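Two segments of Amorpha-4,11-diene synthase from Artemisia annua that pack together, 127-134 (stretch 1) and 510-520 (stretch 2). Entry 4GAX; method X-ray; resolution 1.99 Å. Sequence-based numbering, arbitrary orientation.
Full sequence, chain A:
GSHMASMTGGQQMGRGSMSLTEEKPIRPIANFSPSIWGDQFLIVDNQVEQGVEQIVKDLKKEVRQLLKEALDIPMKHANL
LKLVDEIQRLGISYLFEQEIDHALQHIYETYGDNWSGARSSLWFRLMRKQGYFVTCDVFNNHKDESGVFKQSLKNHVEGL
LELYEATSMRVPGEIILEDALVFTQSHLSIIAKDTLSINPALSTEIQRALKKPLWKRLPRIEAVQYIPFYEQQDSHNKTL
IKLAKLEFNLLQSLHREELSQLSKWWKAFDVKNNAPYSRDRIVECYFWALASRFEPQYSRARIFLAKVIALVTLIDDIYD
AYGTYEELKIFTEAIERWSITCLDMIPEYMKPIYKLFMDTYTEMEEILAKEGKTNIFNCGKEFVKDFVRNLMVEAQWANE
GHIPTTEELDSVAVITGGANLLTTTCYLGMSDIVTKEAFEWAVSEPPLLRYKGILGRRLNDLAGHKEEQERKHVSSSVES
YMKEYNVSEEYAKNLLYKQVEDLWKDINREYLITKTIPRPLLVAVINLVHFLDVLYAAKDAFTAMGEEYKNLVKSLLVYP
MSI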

ATOM      1  N   MET A 127       4.261   0.249  18.427  1.00 13.15           N
ATOM      2  CA  MET A 127       4.349  -1.173  18.732  1.00 13.55           C
ATOM      3  C   MET A 127       3.531  -2.001  17.733  1.00 16.06           C
ATOM      4  O   MET A 127       4.038  -2.953  17.142  1.00 19.41           O
ATOM      5  CB  MET A 127       3.900  -1.464  20.175  1.00 21.74           C
ATOM      6  CG  MET A 127       4.892  -0.973  21.244  1.00 23.32           C
ATOM      7  SD  MET A 127       6.513  -1.791  21.191  1.00 28.80           S
ATOM      8  CE  MET A 127       7.472  -0.587  20.305  1.00 20.39           C
ATOM      9  N   ARG A 128       2.266  -1.631  17.531  1.00 18.44           N
ATOM     10  CA  ARG A 128       1.391  -2.394  16.630  1.00 15.88           C
ATOM     11  C   ARG A 128       1.868  -2.323  15.184  1.00 15.03           C
ATOM     12  O   ARG A 128       1.785  -3.302  14.460  1.00 18.87           O
ATOM     13  CB  ARG A 128      -0.077  -1.926  16.740  1.00 19.11           C
ATOM     14  CG  ARG A 128      -0.755  -2.451  18.020  1.00 23.86           C
ATOM     15  CD  ARG A 128      -2.287  -2.491  17.905  1.00 16.99           C
ATOM     16  NE  ARG A 128      -2.866  -3.162  19.079  1.00 17.64           N
ATOM     17  CZ  ARG A 128      -4.172  -3.297  19.287  1.00 21.99           C
ATOM     18  NH1 ARG A 128      -5.022  -2.842  18.379  1.00 18.93           N
ATOM     19  NH2 ARG A 128      -4.622  -3.876  20.398  1.00 18.10           N
ATOM     20  N   LYS A 129       2.368  -1.166  14.771  1.00 19.61           N
ATOM     21  CA  LYS A 129       2.941  -1.034  13.429  1.00 20.18           C
ATOM     22  C   LYS A 129       4.110  -2.014  13.255  1.00 18.61           C
ATOM     23  O   LYS A 129       4.328  -2.549  12.168  1.00 22.33           O
ATOM     24  CB  LYS A 129       3.390   0.405  13.184  1.00 17.18           C
ATOM     25  CG  LYS A 129       4.101   0.679  11.841  1.00 22.03           C
ATOM     26  CD  LYS A 129       4.372   2.190  11.674  1.00 27.59           C
ATOM     27  CE  LYS A 129       5.222   2.493  10.423  1.00 35.13           C
ATOM     28  NZ  LYS A 129       4.990   1.506   9.331  1.00 39.92           N
ATOM     29  N   GLN A 130       4.841  -2.261  14.336  1.00 21.39           N
ATOM     30  CA  GLN A 130       5.992  -3.160  14.314  1.00 17.47           C
ATOM     31  C   GLN A 130       5.542  -4.622  14.366  1.00 24.57           C
ATOM     32  O   GLN A 130       6.342  -5.554  14.194  1.00 22.04           O
ATOM     33  CB  GLN A 130       6.941  -2.811  15.476  1.00 23.56           C
ATOM     34  CG  GLN A 130       8.320  -3.465  15.435  1.00 26.54           C
ATOM     35  CD  GLN A 130       9.198  -2.974  14.304  1.00 35.87           C
ATOM     36  OE1 GLN A 130       8.838  -2.046  13.570  1.00 31.56           O
ATOM     37  NE2 GLN A 130      10.367  -3.603  14.154  1.00 22.29           N
ATOM     38  N   GLY A 131       4.248  -4.833  14.568  1.00 23.47           N
ATOM     39  CA  GLY A 131       3.726  -6.188  14.612  1.00 23.62           C
ATOM     40  C   GLY A 131       3.509  -6.714  16.023  1.00 22.20           C
ATOM     41  O   GLY A 131       3.124  -7.872  16.191  1.00 22.47           O
ATOM     42  N   TYR A 132       3.773  -5.895  17.047  1.00 16.64           N
ATOM     43  CA  TYR A 132       3.547  -6.355  18.425  1.00 18.44           C
ATOM     44  C   TYR A 132       2.101  -6.076  18.827  1.00 22.32           C
ATOM     45  O   TYR A 132       1.692  -4.918  18.906  1.00 22.16           O
ATOM     46  CB  TYR A 132       4.474  -5.648  19.421  1.00 20.28           C
ATOM     47  CG  TYR A 132       5.947  -5.860  19.177  1.00 28.78           C
ATOM     48  CD1 TYR A 132       6.781  -4.789  18.868  1.00 23.28           C
ATOM     49  CD2 TYR A 132       6.512  -7.129  19.269  1.00 28.72           C
ATOM     50  CE1 TYR A 132       8.150  -4.981  18.639  1.00 22.22           C
ATOM     51  CE2 TYR A 132       7.869  -7.327  19.041  1.00 33.74           C
ATOM     52  CZ  TYR A 132       8.682  -6.254  18.730  1.00 30.18           C
ATOM     53  OH  TYR A 132      10.033  -6.451  18.517  1.00 27.60           O
ATOM     54  N   PHE A 133       1.336  -7.134  19.089  1.00 20.66           N
ATOM     55  CA  PHE A 133      -0.092  -7.012  19.398  1.00 25.78           C
ATOM     56  C   PHE A 133      -0.277  -6.566  20.856  1.00 28.77           C
ATOM     57  O   PHE A 133      -0.873  -7.265  21.685  1.00 25.23           O
ATOM     58  CB  PHE A 133      -0.798  -8.350  19.136  1.00 27.11           C
ATOM     59  CG  PHE A 133      -2.293  -8.242  18.925  1.00 30.67           C
ATOM     60  CD1 PHE A 133      -2.983  -9.277  18.294  1.00 27.69           C
ATOM     61  CD2 PHE A 133      -3.012  -7.132  19.359  1.00 27.83           C
ATOM     62  CE1 PHE A 133      -4.358  -9.209  18.103  1.00 32.80           C
ATOM     63  CE2 PHE A 133      -4.389  -7.061  19.175  1.00 24.44           C
ATOM     64  CZ  PHE A 133      -5.060  -8.099  18.547  1.00 23.60           C
ATOM     65  N   VAL A 134       0.249  -5.385  21.144  1.00 17.58           N
ATOM     66  CA  VAL A 134       0.089  -4.721  22.427  1.00 23.49           C
ATOM     67  C   VAL A 134      -1.401  -4.468  22.686  1.00 27.18           C
ATOM     68  O   VAL A 134      -2.156  -4.249  21.746  1.00 20.03           O
ATOM     69  CB  VAL A 134       0.867  -3.392  22.350  1.00 34.14           C
ATOM     70  CG1 VAL A 134       0.093  -2.251  22.959  1.00 57.04           C
ATOM     71  CG2 VAL A 134       2.279  -3.567  22.928  1.00 23.39           C
ATOM     72  N   GLU A 510      -5.610  -9.335  11.323  1.00 16.36           N
ATOM     73  CA  GLU A 510      -4.814 -10.334  10.599  1.00 20.43           C
ATOM     74  C   GLU A 510      -3.352  -9.883  10.511  1.00 17.70           C
ATOM     75  O   GLU A 510      -2.437 -10.696  10.591  1.00 19.37           O
ATOM     76  CB  GLU A 510      -5.385 -10.588   9.194  1.00 20.05           C
ATOM     77  CG  GLU A 510      -6.811 -11.121   9.199  1.00 17.41           C
ATOM     78  CD  GLU A 510      -6.953 -12.425   9.968  1.00 32.56           C
ATOM     79  OE1 GLU A 510      -6.058 -13.307   9.854  1.00 23.15           O
ATOM     80  OE2 GLU A 510      -7.968 -12.569  10.687  1.00 33.00           O
ATOM     81  N   TYR A 511      -3.124  -8.587  10.347  1.00 16.84           N
ATOM     82  CA  TYR A 511      -1.758  -8.066  10.285  1.00 17.49           C
ATOM     83  C   TYR A 511      -0.989  -8.311  11.582  1.00 23.48           C
ATOM     84  O   TYR A 511       0.201  -8.638  11.556  1.00 21.45           O
ATOM     85  CB  TYR A 511      -1.800  -6.566   9.982  1.00 16.37           C
ATOM     86  CG  TYR A 511      -0.469  -5.856  10.024  1.00 21.46           C
ATOM     87  CD1 TYR A 511       0.401  -5.879   8.934  1.00 19.11           C
ATOM     88  CD2 TYR A 511      -0.093  -5.126  11.146  1.00 22.69           C
ATOM     89  CE1 TYR A 511       1.635  -5.195   8.974  1.00 24.07           C
ATOM     90  CE2 TYR A 511       1.131  -4.457  11.201  1.00 19.95           C
ATOM     91  CZ  TYR A 511       1.988  -4.486  10.115  1.00 25.12           C
ATOM     92  OH  TYR A 511       3.185  -3.785  10.176  1.00 20.60           O
ATOM     93  N   LEU A 512      -1.677  -8.156  12.712  1.00 18.10           N
ATOM     94  CA  LEU A 512      -1.042  -8.289  14.022  1.00 20.28           C
ATOM     95  C   LEU A 512      -0.853  -9.738  14.419  1.00 26.42           C
ATOM     96  O   LEU A 512      -0.037 -10.057  15.286  1.00 24.70           O
ATOM     97  CB  LEU A 512      -1.883  -7.567  15.085  1.00 21.03           C
ATOM     98  CG  LEU A 512      -1.944  -6.038  14.882  1.00 21.02           C
ATOM     99  CD1 LEU A 512      -3.082  -5.425  15.696  1.00 23.08           C
ATOM    100  CD2 LEU A 512      -0.622  -5.397  15.282  1.00 24.79           C
ATOM    101  N   ILE A 513      -1.608 -10.615  13.768  1.00 20.19           N
ATOM    102  CA  ILE A 513      -1.634 -12.037  14.117  1.00 21.85           C
ATOM    103  C   ILE A 513      -0.804 -12.895  13.152  1.00 29.28           C
ATOM    104  O   ILE A 513      -0.493 -14.055  13.426  1.00 21.32           O
ATOM    105  CB  ILE A 513      -3.118 -12.506  14.137  1.00 33.07           C
ATOM    106  CG1 ILE A 513      -3.449 -13.151  15.465  1.00 44.36           C
ATOM    107  CG2 ILE A 513      -3.490 -13.350  12.917  1.00 25.33           C
ATOM    108  CD1 ILE A 513      -3.359 -12.177  16.575  1.00 46.01           C
ATOM    109  N   THR A 514      -0.428 -12.329  12.012  1.00 22.16           N
ATOM    110  CA  THR A 514       0.289 -13.126  11.017  1.00 31.68           C
ATOM    111  C   THR A 514       1.813 -13.094  11.200  1.00 26.89           C
ATOM    112  O   THR A 514       2.448 -12.044  11.031  1.00 24.77           O
ATOM    113  CB  THR A 514      -0.100 -12.710   9.584  1.00 30.95           C
ATOM    114  OG1 THR A 514      -1.529 -12.741   9.460  1.00 25.81           O
ATOM    115  CG2 THR A 514       0.507 -13.684   8.579  1.00 35.13           C
ATOM    116  N   LYS A 515       2.390 -14.252  11.539  1.00 26.33           N
ATOM    117  CA  LYS A 515       3.817 -14.354  11.823  1.00 29.84           C
ATOM    118  C   LYS A 515       4.579 -15.296  10.883  1.00 35.02           C
ATOM    119  O   LYS A 515       5.810 -15.340  10.923  1.00 31.56           O
ATOM    120  CB  LYS A 515       4.042 -14.854  13.268  1.00 36.30           C
ATOM    121  CG  LYS A 515       3.315 -14.075  14.340  1.00 25.81           C
ATOM    122  CD  LYS A 515       3.735 -12.607  14.343  1.00 23.18           C
ATOM    123  CE  LYS A 515       2.835 -11.826  15.304  1.00 31.13           C
ATOM    124  NZ  LYS A 515       3.108 -10.369  15.238  1.00 22.99           N
ATOM    125  N   THR A 516       3.865 -16.049  10.049  1.00 28.40           N
ATOM    126  CA  THR A 516       4.518 -17.091   9.236  1.00 30.61           C
ATOM    127  C   THR A 516       5.122 -16.575   7.943  1.00 35.91           C
ATOM    128  O   THR A 516       5.837 -17.304   7.249  1.00 42.29           O
ATOM    129  CB  THR A 516       3.563 -18.231   8.878  1.00 35.99           C
ATOM    130  OG1 THR A 516       2.395 -17.683   8.258  1.00 33.02           O
ATOM    131  CG2 THR A 516       3.164 -18.986  10.121  1.00 42.81           C
ATOM    132  N   ILE A 517       4.816 -15.323   7.625  1.00 25.94           N
ATOM    133  CA  ILE A 517       5.375 -14.644   6.464  1.00 28.67           C
ATOM    134  C   ILE A 517       6.415 -13.640   6.981  1.00 32.06           C
ATOM    135  O   ILE A 517       6.160 -12.929   7.953  1.00 31.77           O
ATOM    136  CB  ILE A 517       4.238 -13.935   5.678  1.00 45.64           C
ATOM    137  CG1 ILE A 517       4.753 -12.864   4.735  1.00 40.97           C
ATOM    138  CG2 ILE A 517       3.299 -13.236   6.622  1.00 51.67           C
ATOM    139  CD1 ILE A 517       3.601 -12.081   4.092  1.00 38.09           C
ATOM    140  N   PRO A 518       7.597 -13.588   6.344  1.00 29.75           N
ATOM    141  CA  PRO A 518       8.639 -12.642   6.758  1.00 25.34           C
ATOM    142  C   PRO A 518       8.084 -11.228   6.807  1.00 27.13           C
ATOM    143  O   PRO A 518       7.330 -10.830   5.905  1.00 20.77           O
ATOM    144  CB  PRO A 518       9.690 -12.763   5.644  1.00 21.90           C
ATOM    145  CG  PRO A 518       9.508 -14.163   5.117  1.00 24.49           C
ATOM    146  CD  PRO A 518       8.012 -14.398   5.182  1.00 27.98           C
ATOM    147  N   ARG A 519       8.435 -10.482   7.852  1.00 23.27           N
ATOM    148  CA  ARG A 519       7.897  -9.130   8.020  1.00 23.36           C
ATOM    149  C   ARG A 519       7.940  -8.200   6.809  1.00 21.04           C
ATOM    150  O   ARG A 519       6.972  -7.466   6.569  1.00 20.76           O
ATOM    151  CB  ARG A 519       8.505  -8.422   9.231  1.00 29.68           C
ATOM    152  CG  ARG A 519       7.459  -8.151  10.281  1.00 43.60           C
ATOM    153  CD  ARG A 519       7.962  -7.298  11.426  1.00 40.02           C
ATOM    154  NE  ARG A 519       7.935  -5.876  11.108  1.00 33.53           N
ATOM    155  CZ  ARG A 519       6.827  -5.164  10.921  1.00 32.07           C
ATOM    156  NH1 ARG A 519       5.624  -5.732  10.989  1.00 35.69           N
ATOM    157  NH2 ARG A 519       6.924  -3.875  10.653  1.00 26.67           N
ATOM    158  N   PRO A 520       9.059  -8.198   6.057  1.00 22.09           N
ATOM    159  CA  PRO A 520       9.089  -7.229   4.953  1.00 17.89           C
ATOM    160  C   PRO A 520       8.054  -7.552   3.884  1.00 20.31           C
ATOM    161  O   PRO A 520       7.629  -6.638   3.160  1.00 19.57           O
ATOM    162  CB  PRO A 520      10.517  -7.362   4.393  1.00 23.94           C
ATOM    163  CG  PRO A 520      11.318  -7.918   5.532  1.00 24.79           C
ATOM    164  CD  PRO A 520      10.374  -8.844   6.263  1.00 22.71           C
TER
HETATM  165  O   HOH W   1       4.014  -1.478   8.482  1.00 26.73           O

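How does a tyrosine from a helix reach the end of another helix? Glu 510 makes no contact with stretch 1, but Tyr 511, next in sequence, does. Its CA-to-CB bond points sideways, yet with chi1 at 174° (t) the ring extends far enough for its hydroxyl to meet the other backbone. Tyr 511 OH donates a hydrogen bond to Lys 129 O at 2.6 Å, a short and direct link. Both this oxygen and Arg 128 O lie at the edge of the ring, near its plane, with Arg 128 O 3.5 Å from Tyr 511 CE2. The hydroxyl also accepts: a water donates to Tyr 511 OH at 3.0 Å and takes a weak hydrogen bond from Lys 129 NZ at 3.3 Å, so the tyrosine and the lysine side chain are bridged as well.

What fills the middle of the contact? Leu 512 does, with the largest area covered by the other stretch. Its CA-to-CB bond points toward stretch 1, and its CA lies 5.2 Å from the CA of Gly 131. Leu 512 CD2 sits 3.3 Å from Arg 128 O, while Leu 512 CD1 packs 3.8 Å from Arg 128 CD. Arg 128 NE and Arg 128 NH2 donate to Val 134 O at 3.0 and 2.8 Å, which holds the side chain in place while Leu 512 CD1 packs against Arg 128 CD and lies obliquely to the guanidinium. On the Phe 133 side, Leu 512 CB lies over one face of the ring, 4.1 Å from its centroid and 24° off the normal, a CH-pi contact.

How does the apolar patch continue past the leucine? Ile 513 extends it along the same phenylalanine, but at the ring edge: Ile 513 CD1 comes within 3.4 Å of Phe 133 CD1. Its CA-to-CB bond points sideways, and the end of the side chain makes the approach. Thr 514 then leaves the helical conformation and turns its hydroxyl back, Thr 514 OG1 donating to Glu 510 O at 2.5 Å.

Why do two basic side chains gather around Gly 131? The end of the first helix leaves carbonyl oxygens facing stretch 2. Lys 515 NZ donates to Leu 512 O at 3.2 Å within its own stretch and lies 2.7 Å from Gly 131 O. After a run of residues without contact, Arg 519 returns to the interface. Arg 519 NH2 gives Lys 129 O a weak hydrogen bond at 3.3 Å, and Arg 519 NH1 donates to Tyr 511 OH at 3.2 Å, tying together the two residues that share that carbonyl. Gly 131 itself adopts a positive phi in a Schellman motif, and an ideal CB there would fall 3.3 Å from Arg 519 NH1 and 3.9 Å from Lys 515 NZ, and jam against the preceding carbonyl oxygen.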